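Long-range contacts in leucyl-tRNA synthetase subunit alpha (Aquifex aeolicus, PDB 3O0A), which probably attaches leucine to its tRNA as part of a leucyl-tRNA synthetase, the fragment here being the CP1 hydrolytic domain that is likely to clear mischarged tRNA: residues A[143-148]-A[161-166]; A[41-46]-A[132-137]; A[49-54]-A[115-120]; A[12-17]-A[36-41]. All blocks are in the same frame, centred on the assembly; numbering follows the deposited sequence.

Interaction 1: residues A[143-148]-A[161-166]; sequences PAHDQR and KVVVKP
With chi1 at -53° the imidazole of H145 stands anti to its own carbonyl carbon, and chi2 of -62° turns NE2 toward the backbone of 161-166. There NE2 accepts the N-H of V163 at 3.0 Å; the bond is nearly straight (167°) and V163 N lies in the ring plane. ND1 is hydrogen-bonded to the carbonyl O of Y177, so the ring is gripped at both nitrogens and probably neutral, with its proton on ND1. V164 covers one face: its CB sits 4.0 Å from the ring centroid in a CH-pi contact. The CB of A144 lies over the opposite face, toward the rim. V163 adds its CG2, held in the crowded position between backbone N and carbonyl carbon, 3.6 Å from H145 CD2. A144 CB in turn rests 3.2 Å from K161 O. A water receives the N-H groups of A144 and K161, tying the two backbones beside the ring. V164 O is buried without a polar partner, 3.1 Å from H145 CE1. Just past the histidine, D146 takes the N-cap position of helix 147-156, its OD1 accepting from D149 N. The loop thus joins that helix start to the short strand 164-165, and the histidine-aspartate motif at the start of this helix probably borders the editing site, as in other leucyl-tRNA synthetases.

Interaction 2: residues A[41-46]-A[132-137]; sequences DVFTTR and YEYGTG
One direct hydrogen bond crosses between strand 41-44 and the loop 132-137: T136 OG1 donates to D41 O at 2.7 Å, approaching from 32° above the carbonyl plane. A chi1 of 60° places that hydroxyl between its own backbone N and carbonyl carbon, leaving CG2 over the strand; OG1 also accepts a weak bond from A138 N. Two waters extend the polar link. The first accepts from F43 N at 3.0 Å and from T136 N at 2.9 Å, while the second accepts from T45 N and is hydrogen-bonded to Y134 OH. Aromatic packing comes next. The rings of F43 and Y134 meet obliquely, planes at 59°, with Y134 OH at the F43 edge, 3.4 Å from CD2. F43 CB rests 3.9 Å from G135 CA, where a side chain on the glycine would collide with it. Within the loop, a type II' turn from Y134 to G137 is closed by G137 N to Y134 O; at the end of the strand, T44 OG1 accepts from R46 N in an ST turn. An alanine at T136 would remove the one direct hydrogen bond between the segments and would probably loosen the loop against the strand. V42 and T44 pair with strand 6-13, whereas F43 N faces the loop; this side of the strand is therefore joined by a hydroxyl and shared water in place of regular sheet bonding.

Interaction 3: residues A[49-54]-A[115-120]; sequences TVFGAT and NPANGE
The 3-10 turn 49-52 runs past the compact bend 115-120, their nearest CA atoms (F51 and A117) being 6.0 Å apart. N115 carries the polar link. With CG anti to the backbone N (chi1 -176°), it sends ND2 to V50 O at 2.9 Å, almost straight, with the acceptor in the amide plane. V50 O also receives A53 N, so two donors grip it. The other end of the amide, OD1, takes the N-H of A117 in an Asx turn, which fixes the rotation of the group. Apolar packing flanks it: A117 CB sits over the centre of the F51 ring, 3.7 Å from the centroid and 9° off the normal, in a CH-pi contact, and touches V50 CG1 at 3.7 Å. N118 slides past the same ring in the opposite direction, CB 3.8 Å from F51 CD2, its amide plane steeply inclined to the ring. In the crowded rotamer (chi1 59°), its OD1 accepts from E120 N, a second Asx turn. A water receives N-H groups from N115 ND2 and N118 ND2 and lies 2.6 Å from A53 O, joining both segments. I201 and W204 of helix 194-207 also pack on F51. An alanine at N115 would remove its bonds to V50 O, A117 N and the water and would probably loosen the bend and its hold on the 3-10 turn. G119, at positive phi, helps the chain reverse, and the bond from N115 N to E120 O completes a beta-hairpin connection between antiparallel strands 106-114 and 121-127, built on two successive Asx turns.

Interaction 4: residues A[12-17]-A[36-41]; sequences VEIEEP and KRIYID
Three backbone bonds zip 12-14 to 36-38 in antiparallel register. V12 and I38 form a hydrogen-bonded pair: V12 N gives to I38 O at 2.8 Å and I38 N to V12 O at 2.9 Å, both in the plane of the accepting carbonyl. The third, I14 N to K36 O, is 2.9 Å long and straight at 176°, yet its donor stands 50° above the carbonyl plane, where the strand begins to break. K36 O and V12 O each also receive a CA-H, from E13 and R37 respectively, the non-hydrogen-bonded pair between them. K36, which leaves helix 26-35 with positive phi, lays an extended side chain along the other segment, CG 3.8 Å from P17 CG; its NZ ends in a weak bond to E15 O (3.3 Å) and a long salt bridge to E15 OE2. Better satisfied are E13, whose OE2 meets K121 NZ and T114 OG1, and R37, whose NH1 donates to Y39 OH at 2.9 Å while that hydroxyl also bonds E35. On the face of V12 and I38 the packing is apolar: V12 CG2 presses on I40 CD1 at a tight 3.5 Å, with L64 and L68 of helix 64-74 covering it. This strand pair is consequently held by three main-chain hydrogen bonds and an apolar face, while the long charge pair of K36 with E15 is probably weak, K36 contributing mainly by laying its aliphatic chain on P17.

In the fold
Interactions 1 and 3 are the buried contacts; 2 and 4 are only partly so. Interactions 2 and 4 share D41 and strand 37-44, with 4 using true sheet pairing against strand 6-13 and 2 bringing a loop to the strand through side chain and water. Interactions 1 and 3 join mostly irregular segments, so side chains accepting or donating to backbone groups replace sheet bonds, and each sets an aliphatic CB from the other segment over an aromatic ring. They also touch: K161 NZ of interaction 1 bridges E120 and F51 O of interaction 3. R46 of interaction 2 packs on V164 of interaction 1. Interaction 4 lies across the chain centre from interaction 1, their centres about 27 Å apart.

Interaction 1: residues A[143-148]-A[161-166]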
loop_
_atom_site.group_PDB
_atom_site.type_symbol
_atom_site.label_atom_id
_atom_site.label_comp_id
_atom_site.label_asym_id
_atom_site.label_seq_id
_atom_site.Cartn_x
_atom_site.Cartn_y
_atom_site.Cartn_z
ATOM N N PRO A 143 6.942 -2.495 6.219
ATOM C CA PRO A 143 7.275 -3.497 7.235
ATOM C C PRO A 143 8.412 -3.105 8.176
ATOM O O PRO A 143 8.433 -3.566 9.315
ATOM C CB PRO A 143 7.682 -4.736 6.428
ATOM C CG PRO A 143 7.325 -4.474 5.040
ATOM C CD PRO A 143 7.042 -3.019 4.844
ATOM N N ALA A 144 9.345 -2.276 7.710
ATOM C CA ALA A 144 10.428 -1.798 8.576
ATOM C C ALA A 144 9.927 -1.000 9.785
ATOM O O ALA A 144 10.596 -0.962 10.820
ATOM C CB ALA A 144 11.433 -0.977 7.773
ATOM N N HIS A 145 8.759 -0.368 9.662
ATOM C CA HIS A 145 8.314 0.626 10.647
ATOM C C HIS A 145 6.874 0.474 11.126
ATOM O O HIS A 145 6.364 1.330 11.857
ATOM C CB HIS A 145 8.559 2.034 10.078
ATOM C CG HIS A 145 9.965 2.231 9.612
ATOM N ND1 HIS A 145 11.043 2.141 10.466
ATOM C CD2 HIS A 145 10.477 2.467 8.381
ATOM C CE1 HIS A 145 12.158 2.325 9.784
ATOM N NE2 HIS A 145 11.841 2.530 8.517
ATOM N N ASP A 146 6.220 -0.610 10.711
ATOM C CA ASP A 146 4.861 -0.910 11.147
ATOM C C ASP A 146 4.821 -2.399 11.512
ATOM O O ASP A 146 5.090 -3.262 10.667
ATOM C CB ASP A 146 3.858 -0.549 10.038
ATOM C CG ASP A 146 2.387 -0.725 10.458
ATOM O OD1 ASP A 146 1.988 -1.839 10.855
ATOM O OD2 ASP A 146 1.608 0.250 10.328
ATOM N N GLN A 147 4.528 -2.683 12.782
ATOM C CA GLN A 147 4.540 -4.050 13.296
ATOM C C GLN A 147 3.552 -4.977 12.594
ATOM O O GLN A 147 3.892 -6.124 12.301
ATOM C CB GLN A 147 4.329 -4.083 14.816
ATOM C CG GLN A 147 4.513 -5.470 15.426
ATOM C CD GLN A 147 5.906 -6.047 15.206
ATOM O OE1 GLN A 147 6.894 -5.317 15.124
ATOM N NE2 GLN A 147 5.990 -7.370 15.129
ATOM N N ARG A 148 2.341 -4.484 12.332
ATOM C CA ARG A 148 1.332 -5.257 11.595
ATOM C C ARG A 148 1.875 -5.612 10.203
ATOM O O ARG A 148 1.753 -6.753 9.758
ATOM C CB ARG A 148 0.011 -4.479 11.467
ATOM C CG ARG A 148 -0.525 -3.862 12.762
ATOM C CD ARG A 148 -1.390 -4.851 13.528
ATOM N NE ARG A 148 -2.168 -4.210 14.590
ATOM C CZ ARG A 148 -1.820 -4.170 15.876
ATOM N NH1 ARG A 148 -0.689 -4.738 16.288
ATOM N NH2 ARG A 148 -2.608 -3.566 16.766
ATOM N N LYS A 161 12.266 -2.534 3.893
ATOM C CA LYS A 161 13.099 -1.402 3.484
ATOM C C LYS A 161 13.138 -0.343 4.586
ATOM O O LYS A 161 12.116 0.250 4.922
ATOM C CB LYS A 161 12.564 -0.802 2.179
ATOM C CG LYS A 161 13.348 0.385 1.623
ATOM C CD LYS A 161 12.679 0.828 0.330
ATOM C CE LYS A 161 13.417 1.948 -0.357
ATOM N NZ LYS A 161 12.628 2.375 -1.553
ATOM N N VAL A 162 14.319 -0.119 5.148
ATOM C CA VAL A 162 14.476 0.867 6.219
ATOM C C VAL A 162 14.517 2.287 5.657
ATOM O O VAL A 162 15.294 2.569 4.745
ATOM C CB VAL A 162 15.739 0.599 7.073
ATOM C CG1 VAL A 162 15.843 1.619 8.206
ATOM C CG2 VAL A 162 15.706 -0.821 7.634
ATOM N N VAL A 163 13.668 3.163 6.199
ATOM C CA VAL A 163 13.670 4.586 5.822
ATOM C C VAL A 163 13.761 5.564 6.998
ATOM O O VAL A 163 14.029 6.737 6.794
ATOM C CB VAL A 163 12.470 4.975 4.913
ATOM C CG1 VAL A 163 12.633 4.365 3.536
ATOM C CG2 VAL A 163 11.137 4.580 5.553
ATOM N N VAL A 164 13.521 5.079 8.211
ATOM C CA VAL A 164 13.668 5.882 9.421
ATOM C C VAL A 164 14.707 5.195 10.294
ATOM O O VAL A 164 14.456 4.131 10.860
ATOM C CB VAL A 164 12.330 6.050 10.195
ATOM C CG1 VAL A 164 12.551 6.829 11.492
ATOM C CG2 VAL A 164 11.280 6.758 9.325
ATOM N N LYS A 165 15.885 5.795 10.380
ATOM C CA LYS A 165 16.971 5.191 11.133
ATOM C C LYS A 165 16.980 5.654 12.587
ATOM O O LYS A 165 17.093 6.852 12.848
ATOM C CB LYS A 165 18.311 5.481 10.466
ATOM C CG LYS A 165 18.739 4.409 9.473
ATOM C CD LYS A 165 20.252 4.414 9.296
ATOM C CE LYS A 165 20.682 3.475 8.180
ATOM N NZ LYS A 165 22.126 3.675 7.840
ATOM N N PRO A 166 16.845 4.703 13.535
ATOM C CA PRO A 166 17.009 5.027 14.949
ATOM C C PRO A 166 18.475 5.318 15.265
ATOM O O PRO A 166 19.370 4.873 14.539
ATOM C CB PRO A 166 16.541 3.752 15.662
ATOM C CG PRO A 166 16.752 2.669 14.681
ATOM C CD PRO A 166 16.525 3.276 13.331
HETATM O O HOH W 1 9.761 -1.155 4.792
#

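Interaction 2: residues A[41-46]-A[132-137]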
loop_
_atom_site.group_PDB
_atom_site.type_symbol
_atom_site.label_atom_id
_atom_site.label_comp_id
_atom_site.label_asym_id
_atom_site.label_seq_id
_atom_site.Cartn_x
_atom_site.Cartn_y
_atom_site.Cartn_z
ATOM N N ASP A 41 -5.778 5.494 -3.549
ATOM C CA ASP A 41 -5.514 6.504 -2.531
ATOM C C ASP A 41 -5.373 5.813 -1.180
ATOM O O ASP A 41 -6.205 4.976 -0.802
ATOM C CB ASP A 41 -6.648 7.518 -2.448
ATOM C CG ASP A 41 -6.778 8.381 -3.695
ATOM O OD1 ASP A 41 -5.809 8.493 -4.482
ATOM O OD2 ASP A 41 -7.875 8.964 -3.862
ATOM N N VAL A 42 -4.316 6.161 -0.455
ATOM C CA VAL A 42 -4.108 5.593 0.871
ATOM C C VAL A 42 -4.089 6.722 1.892
ATOM O O VAL A 42 -3.597 7.802 1.613
ATOM C CB VAL A 42 -2.819 4.693 0.976
ATOM C CG1 VAL A 42 -2.781 3.622 -0.123
ATOM C CG2 VAL A 42 -1.529 5.504 0.956
ATOM N N PHE A 43 -4.650 6.478 3.067
ATOM C CA PHE A 43 -4.415 7.383 4.179
ATOM C C PHE A 43 -3.308 6.853 5.087
ATOM O O PHE A 43 -3.278 5.677 5.413
ATOM C CB PHE A 43 -5.684 7.643 4.987
ATOM C CG PHE A 43 -5.431 8.456 6.225
ATOM C CD1 PHE A 43 -5.243 9.835 6.145
ATOM C CD2 PHE A 43 -5.326 7.833 7.464
ATOM C CE1 PHE A 43 -4.976 10.583 7.296
ATOM C CE2 PHE A 43 -5.061 8.573 8.613
ATOM C CZ PHE A 43 -4.884 9.945 8.523
ATOM N N THR A 44 -2.397 7.729 5.493
ATOM C CA THR A 44 -1.336 7.340 6.430
ATOM C C THR A 44 -1.051 8.424 7.454
ATOM O O THR A 44 -1.057 9.598 7.120
ATOM C CB THR A 44 -0.001 6.966 5.697
ATOM O OG1 THR A 44 0.989 6.586 6.666
ATOM C CG2 THR A 44 0.531 8.119 4.849
ATOM N N THR A 45 -0.792 8.025 8.699
ATOM C CA THR A 45 -0.303 8.964 9.710
ATOM C C THR A 45 1.227 8.976 9.711
ATOM O O THR A 45 1.849 9.651 10.534
ATOM C CB THR A 45 -0.823 8.620 11.126
ATOM O OG1 THR A 45 -0.369 7.311 11.500
ATOM C CG2 THR A 45 -2.346 8.653 11.146
ATOM N N ARG A 46 1.814 8.222 8.779
ATOM C CA ARG A 46 3.269 8.102 8.662
ATOM C C ARG A 46 3.799 8.443 7.258
ATOM O O ARG A 46 4.492 7.631 6.635
ATOM C CB ARG A 46 3.728 6.705 9.093
ATOM C CG ARG A 46 3.561 6.395 10.603
ATOM C CD ARG A 46 4.299 7.376 11.513
ATOM N NE ARG A 46 5.737 7.460 11.249
ATOM C CZ ARG A 46 6.656 6.616 11.722
ATOM N NH1 ARG A 46 6.310 5.582 12.489
ATOM N NH2 ARG A 46 7.936 6.809 11.425
ATOM N N TYR A 132 -11.695 -1.945 6.148
ATOM C CA TYR A 132 -12.192 -0.974 5.179
ATOM C C TYR A 132 -12.465 0.394 5.817
ATOM O O TYR A 132 -12.327 1.430 5.169
ATOM C CB TYR A 132 -13.432 -1.512 4.449
ATOM C CG TYR A 132 -13.881 -0.621 3.309
ATOM C CD1 TYR A 132 -13.033 -0.354 2.233
ATOM C CD2 TYR A 132 -15.139 -0.033 3.314
ATOM C CE1 TYR A 132 -13.434 0.469 1.187
ATOM C CE2 TYR A 132 -15.552 0.797 2.266
ATOM C CZ TYR A 132 -14.692 1.036 1.210
ATOM O OH TYR A 132 -15.097 1.857 0.178
ATOM N N GLU A 133 -12.825 0.376 7.100
ATOM C CA GLU A 133 -13.212 1.578 7.833
ATOM C C GLU A 133 -12.036 2.475 8.217
ATOM O O GLU A 133 -12.236 3.651 8.548
ATOM C CB GLU A 133 -14.003 1.192 9.094
ATOM C CG GLU A 133 -15.328 0.465 8.813
ATOM C CD GLU A 133 -15.152 -0.971 8.314
ATOM O OE1 GLU A 133 -14.155 -1.627 8.680
ATOM O OE2 GLU A 133 -16.019 -1.445 7.540
ATOM N N TYR A 134 -10.823 1.930 8.211
ATOM C CA TYR A 134 -9.654 2.758 8.477
ATOM C C TYR A 134 -9.294 3.548 7.233
ATOM O O TYR A 134 -9.011 2.954 6.185
ATOM C CB TYR A 134 -8.424 1.955 8.900
ATOM C CG TYR A 134 -7.216 2.873 9.060
ATOM C CD1 TYR A 134 -7.108 3.723 10.161
ATOM C CD2 TYR A 134 -6.216 2.931 8.080
ATOM C CE1 TYR A 134 -6.021 4.586 10.305
ATOM C CE2 TYR A 134 -5.124 3.791 8.211
ATOM C CZ TYR A 134 -5.034 4.609 9.331
ATOM O OH TYR A 134 -3.960 5.468 9.480
ATOM N N GLY A 135 -9.275 4.874 7.356
ATOM C CA GLY A 135 -8.888 5.733 6.231
ATOM C C GLY A 135 -9.691 5.499 4.963
ATOM O O GLY A 135 -10.924 5.551 4.978
ATOM N N THR A 136 -8.980 5.242 3.867
ATOM C CA THR A 136 -9.594 4.982 2.572
ATOM C C THR A 136 -9.864 3.495 2.358
ATOM O O THR A 136 -10.350 3.093 1.292
ATOM C CB THR A 136 -8.661 5.394 1.425
ATOM O OG1 THR A 136 -7.448 4.637 1.527
ATOM C CG2 THR A 136 -8.346 6.892 1.463
ATOM N N GLY A 137 -9.498 2.674 3.334
ATOM C CA GLY A 137 -9.625 1.220 3.190
ATOM C C GLY A 137 -8.483 0.572 2.421
ATOM O O GLY A 137 -8.523 -0.629 2.137
HETATM O O HOH W 2 -6.267 4.375 4.462
HETATM O O HOH W 3 -1.029 4.981 9.280
#

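Interaction 3: residues A[49-54]-A[115-120]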
loop_
_atom_site.group_PDB
_atom_site.type_symbol
_atom_site.label_atom_id
_atom_site.label_comp_id
_atom_site.label_asym_id
_atom_site.label_seq_id
_atom_site.Cartn_x
_atom_site.Cartn_y
_atom_site.Cartn_z
ATOM N N THR A 49 7.414 7.850 6.129
ATOM C CA THR A 49 7.868 6.497 5.785
ATOM C C THR A 49 7.529 6.073 4.345
ATOM O O THR A 49 7.740 4.908 3.969
ATOM C CB THR A 49 7.306 5.438 6.767
ATOM O OG1 THR A 49 5.888 5.299 6.600
ATOM C CG2 THR A 49 7.633 5.817 8.225
ATOM N N VAL A 50 7.020 7.008 3.542
ATOM C CA VAL A 50 6.484 6.657 2.216
ATOM C C VAL A 50 7.538 5.987 1.310
ATOM O O VAL A 50 7.214 5.107 0.507
ATOM C CB VAL A 50 5.816 7.878 1.516
ATOM C CG1 VAL A 50 6.856 8.932 1.152
ATOM C CG2 VAL A 50 5.003 7.422 0.250
ATOM N N PHE A 51 8.803 6.388 1.450
ATOM C CA PHE A 51 9.847 5.779 0.623
ATOM C C PHE A 51 10.079 4.319 1.006
ATOM O O PHE A 51 10.697 3.567 0.251
ATOM C CB PHE A 51 11.154 6.572 0.700
ATOM C CG PHE A 51 11.110 7.888 -0.038
ATOM C CD1 PHE A 51 10.552 9.017 0.558
ATOM C CD2 PHE A 51 11.647 7.999 -1.328
ATOM C CE1 PHE A 51 10.511 10.252 -0.120
ATOM C CE2 PHE A 51 11.626 9.228 -2.016
ATOM C CZ PHE A 51 11.049 10.360 -1.412
ATOM N N GLY A 52 9.573 3.928 2.174
ATOM C CA GLY A 52 9.761 2.573 2.692
ATOM C C GLY A 52 8.609 1.644 2.385
ATOM O O GLY A 52 8.604 0.497 2.827
ATOM N N ALA A 53 7.637 2.130 1.611
ATOM C CA ALA A 53 6.503 1.292 1.224
ATOM C C ALA A 53 6.976 0.215 0.260
ATOM O O ALA A 53 7.522 0.517 -0.802
ATOM C CB ALA A 53 5.360 2.138 0.617
ATOM N N THR A 54 6.808 -1.043 0.656
ATOM C CA THR A 54 7.241 -2.162 -0.194
ATOM C C THR A 54 6.074 -2.988 -0.730
ATOM O O THR A 54 6.277 -3.936 -1.511
ATOM C CB THR A 54 8.241 -3.074 0.538
ATOM O OG1 THR A 54 7.617 -3.648 1.690
ATOM C CG2 THR A 54 9.472 -2.284 0.972
ATOM N N ASN A 115 4.849 3.789 -6.540
ATOM C CA ASN A 115 5.021 4.670 -5.391
ATOM C C ASN A 115 5.357 6.074 -5.912
ATOM O O ASN A 115 6.376 6.259 -6.592
ATOM C CB ASN A 115 6.157 4.111 -4.523
ATOM C CG ASN A 115 6.368 4.899 -3.244
ATOM O OD1 ASN A 115 6.029 6.080 -3.158
ATOM N ND2 ASN A 115 6.930 4.238 -2.236
ATOM N N PRO A 116 4.503 7.071 -5.611
ATOM C CA PRO A 116 4.699 8.429 -6.152
ATOM C C PRO A 116 5.957 9.108 -5.591
ATOM O O PRO A 116 6.430 10.084 -6.170
ATOM C CB PRO A 116 3.435 9.171 -5.692
ATOM C CG PRO A 116 3.011 8.452 -4.468
ATOM C CD PRO A 116 3.317 6.998 -4.743
ATOM N N ALA A 117 6.488 8.594 -4.480
ATOM C CA ALA A 117 7.667 9.212 -3.852
ATOM C C ALA A 117 8.957 8.881 -4.606
ATOM O O ALA A 117 9.844 9.728 -4.743
ATOM C CB ALA A 117 7.783 8.780 -2.399
ATOM N N ASN A 118 9.058 7.649 -5.096
ATOM C CA ASN A 118 10.311 7.147 -5.663
ATOM C C ASN A 118 10.173 6.398 -6.995
ATOM O O ASN A 118 11.183 5.975 -7.571
ATOM C CB ASN A 118 11.051 6.281 -4.632
ATOM C CG ASN A 118 10.230 5.086 -4.180
ATOM O OD1 ASN A 118 9.288 4.679 -4.861
ATOM N ND2 ASN A 118 10.585 4.517 -3.030
ATOM N N GLY A 119 8.939 6.222 -7.464
ATOM C CA GLY A 119 8.665 5.556 -8.737
ATOM C C GLY A 119 8.826 4.040 -8.745
ATOM O O GLY A 119 8.723 3.403 -9.801
ATOM N N GLU A 120 9.074 3.458 -7.576
ATOM C CA GLU A 120 9.215 2.008 -7.454
ATOM C C GLU A 120 7.864 1.345 -7.620
ATOM O O GLU A 120 6.843 1.905 -7.223
ATOM C CB GLU A 120 9.839 1.621 -6.117
ATOM C CG GLU A 120 11.295 2.037 -6.022
ATOM C CD GLU A 120 11.928 1.759 -4.680
ATOM O OE1 GLU A 120 11.270 1.192 -3.777
ATOM O OE2 GLU A 120 13.116 2.120 -4.541
HETATM O O HOH W 4 9.201 1.913 -2.290
#

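Interaction 4: residues A[12-17]-A[36-41]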
loop_
_atom_site.group_PDB
_atom_site.type_symbol
_atom_site.label_atom_id
_atom_site.label_comp_id
_atom_site.label_asym_id
_atom_site.label_seq_id
_atom_site.Cartn_x
_atom_site.Cartn_y
_atom_site.Cartn_z
ATOM N N VAL A 12 -1.697 2.337 -10.153
ATOM C CA VAL A 12 -1.275 1.272 -11.049
ATOM C C VAL A 12 -1.220 1.853 -12.452
ATOM O O VAL A 12 -2.238 2.321 -12.981
ATOM C CB VAL A 12 -2.239 0.069 -10.991
ATOM C CG1 VAL A 12 -1.833 -0.985 -11.991
ATOM C CG2 VAL A 12 -2.290 -0.517 -9.580
ATOM N N GLU A 13 -0.020 1.848 -13.034
ATOM C CA GLU A 13 0.153 2.266 -14.422
ATOM C C GLU A 13 -0.360 1.184 -15.360
ATOM O O GLU A 13 -0.049 0.000 -15.183
ATOM C CB GLU A 13 1.623 2.523 -14.719
ATOM C CG GLU A 13 2.215 3.672 -13.928
ATOM C CD GLU A 13 3.700 3.800 -14.169
ATOM O OE1 GLU A 13 4.127 3.559 -15.318
ATOM O OE2 GLU A 13 4.447 4.085 -13.208
ATOM N N ILE A 14 -1.151 1.598 -16.345
ATOM C CA ILE A 14 -1.688 0.676 -17.349
ATOM C C ILE A 14 -1.359 1.211 -18.740
ATOM O O ILE A 14 -2.001 2.152 -19.220
ATOM C CB ILE A 14 -3.222 0.489 -17.189
ATOM C CG1 ILE A 14 -3.592 -0.080 -15.805
ATOM C CG2 ILE A 14 -3.793 -0.376 -18.321
ATOM C CD1 ILE A 14 -3.109 -1.492 -15.561
ATOM N N GLU A 15 -0.359 0.587 -19.361
ATOM C CA GLU A 15 0.230 1.016 -20.636
ATOM C C GLU A 15 -0.712 0.816 -21.828
ATOM O O GLU A 15 -0.695 1.596 -22.791
ATOM C CB GLU A 15 1.549 0.257 -20.850
ATOM C CG GLU A 15 2.241 0.465 -22.192
ATOM C CD GLU A 15 2.827 1.861 -22.350
ATOM O OE1 GLU A 15 3.373 2.405 -21.360
ATOM O OE2 GLU A 15 2.746 2.410 -23.469
ATOM N N GLU A 16 -1.527 -0.230 -21.753
ATOM C CA GLU A 16 -2.447 -0.569 -22.835
ATOM C C GLU A 16 -3.882 -0.662 -22.293
ATOM O O GLU A 16 -4.405 -1.756 -22.121
ATOM C CB GLU A 16 -2.028 -1.890 -23.483
ATOM C CG GLU A 16 -0.688 -1.846 -24.223
ATOM C CD GLU A 16 -0.458 -3.075 -25.093
ATOM O OE1 GLU A 16 -0.464 -4.205 -24.548
ATOM O OE2 GLU A 16 -0.289 -2.908 -26.324
ATOM N N PRO A 17 -4.526 0.494 -22.024
ATOM C CA PRO A 17 -5.844 0.472 -21.373
ATOM C C PRO A 17 -6.918 -0.376 -22.079
ATOM O O PRO A 17 -7.740 -0.992 -21.395
ATOM C CB PRO A 17 -6.253 1.949 -21.364
ATOM C CG PRO A 17 -4.961 2.692 -21.405
ATOM C CD PRO A 17 -4.093 1.874 -22.318
ATOM N N LYS A 36 -3.768 6.775 -18.092
ATOM C CA LYS A 36 -3.185 5.426 -18.110
ATOM C C LYS A 36 -2.827 4.993 -16.680
ATOM O O LYS A 36 -1.757 4.422 -16.424
ATOM C CB LYS A 36 -1.995 5.339 -19.072
ATOM C CG LYS A 36 -2.411 5.337 -20.555
ATOM C CD LYS A 36 -1.201 5.166 -21.461
ATOM C CE LYS A 36 -1.621 4.821 -22.883
ATOM N NZ LYS A 36 -0.461 4.771 -23.827
ATOM N N ARG A 37 -3.749 5.296 -15.764
ATOM C CA ARG A 37 -3.587 4.992 -14.332
ATOM C C ARG A 37 -4.889 4.560 -13.696
ATOM O O ARG A 37 -5.955 5.023 -14.102
ATOM C CB ARG A 37 -3.122 6.235 -13.573
ATOM C CG ARG A 37 -1.738 6.688 -13.913
ATOM C CD ARG A 37 -1.440 7.996 -13.214
ATOM N NE ARG A 37 -0.074 8.395 -13.527
ATOM C CZ ARG A 37 0.564 9.425 -12.986
ATOM N NH1 ARG A 37 -0.034 10.200 -12.094
ATOM N NH2 ARG A 37 1.814 9.678 -13.353
ATOM N N ILE A 38 -4.779 3.691 -12.690
ATOM C CA ILE A 38 -5.862 3.433 -11.737
ATOM C C ILE A 38 -5.341 3.839 -10.376
ATOM O O ILE A 38 -4.370 3.274 -9.891
ATOM C CB ILE A 38 -6.306 1.948 -11.717
ATOM C CG1 ILE A 38 -6.820 1.516 -13.113
ATOM C CG2 ILE A 38 -7.368 1.710 -10.608
ATOM C CD1 ILE A 38 -8.139 2.121 -13.553
ATOM N N TYR A 39 -5.949 4.857 -9.779
ATOM C CA TYR A 39 -5.419 5.380 -8.521
ATOM C C TYR A 39 -5.824 4.535 -7.326
ATOM O O TYR A 39 -6.975 4.108 -7.231
ATOM C CB TYR A 39 -5.871 6.820 -8.309
ATOM C CG TYR A 39 -5.085 7.804 -9.147
ATOM C CD1 TYR A 39 -3.788 8.180 -8.772
ATOM C CD2 TYR A 39 -5.622 8.358 -10.301
ATOM C CE1 TYR A 39 -3.054 9.093 -9.520
ATOM C CE2 TYR A 39 -4.886 9.277 -11.063
ATOM C CZ TYR A 39 -3.605 9.631 -10.665
ATOM O OH TYR A 39 -2.861 10.526 -11.397
ATOM N N ILE A 40 -4.874 4.352 -6.406
ATOM C CA ILE A 40 -5.162 3.756 -5.099
ATOM C C ILE A 40 -4.781 4.784 -4.050
ATOM O O ILE A 40 -3.609 4.924 -3.698
ATOM C CB ILE A 40 -4.355 2.456 -4.893
ATOM C CG1 ILE A 40 -4.631 1.478 -6.039
ATOM C CG2 ILE A 40 -4.673 1.796 -3.545
ATOM C CD1 ILE A 40 -3.723 1.638 -7.225
ATOM N N ASP A 41 -5.778 5.494 -3.549
ATOM C CA ASP A 41 -5.514 6.504 -2.531
ATOM C C ASP A 41 -5.373 5.813 -1.180
ATOM O O ASP A 41 -6.205 4.976 -0.802
ATOM C CB ASP A 41 -6.648 7.518 -2.448
ATOM C CG ASP A 41 -6.778 8.381 -3.695
ATOM O OD1 ASP A 41 -5.809 8.493 -4.482
ATOM O OD2 ASP A 41 -7.875 8.964 -3.862
#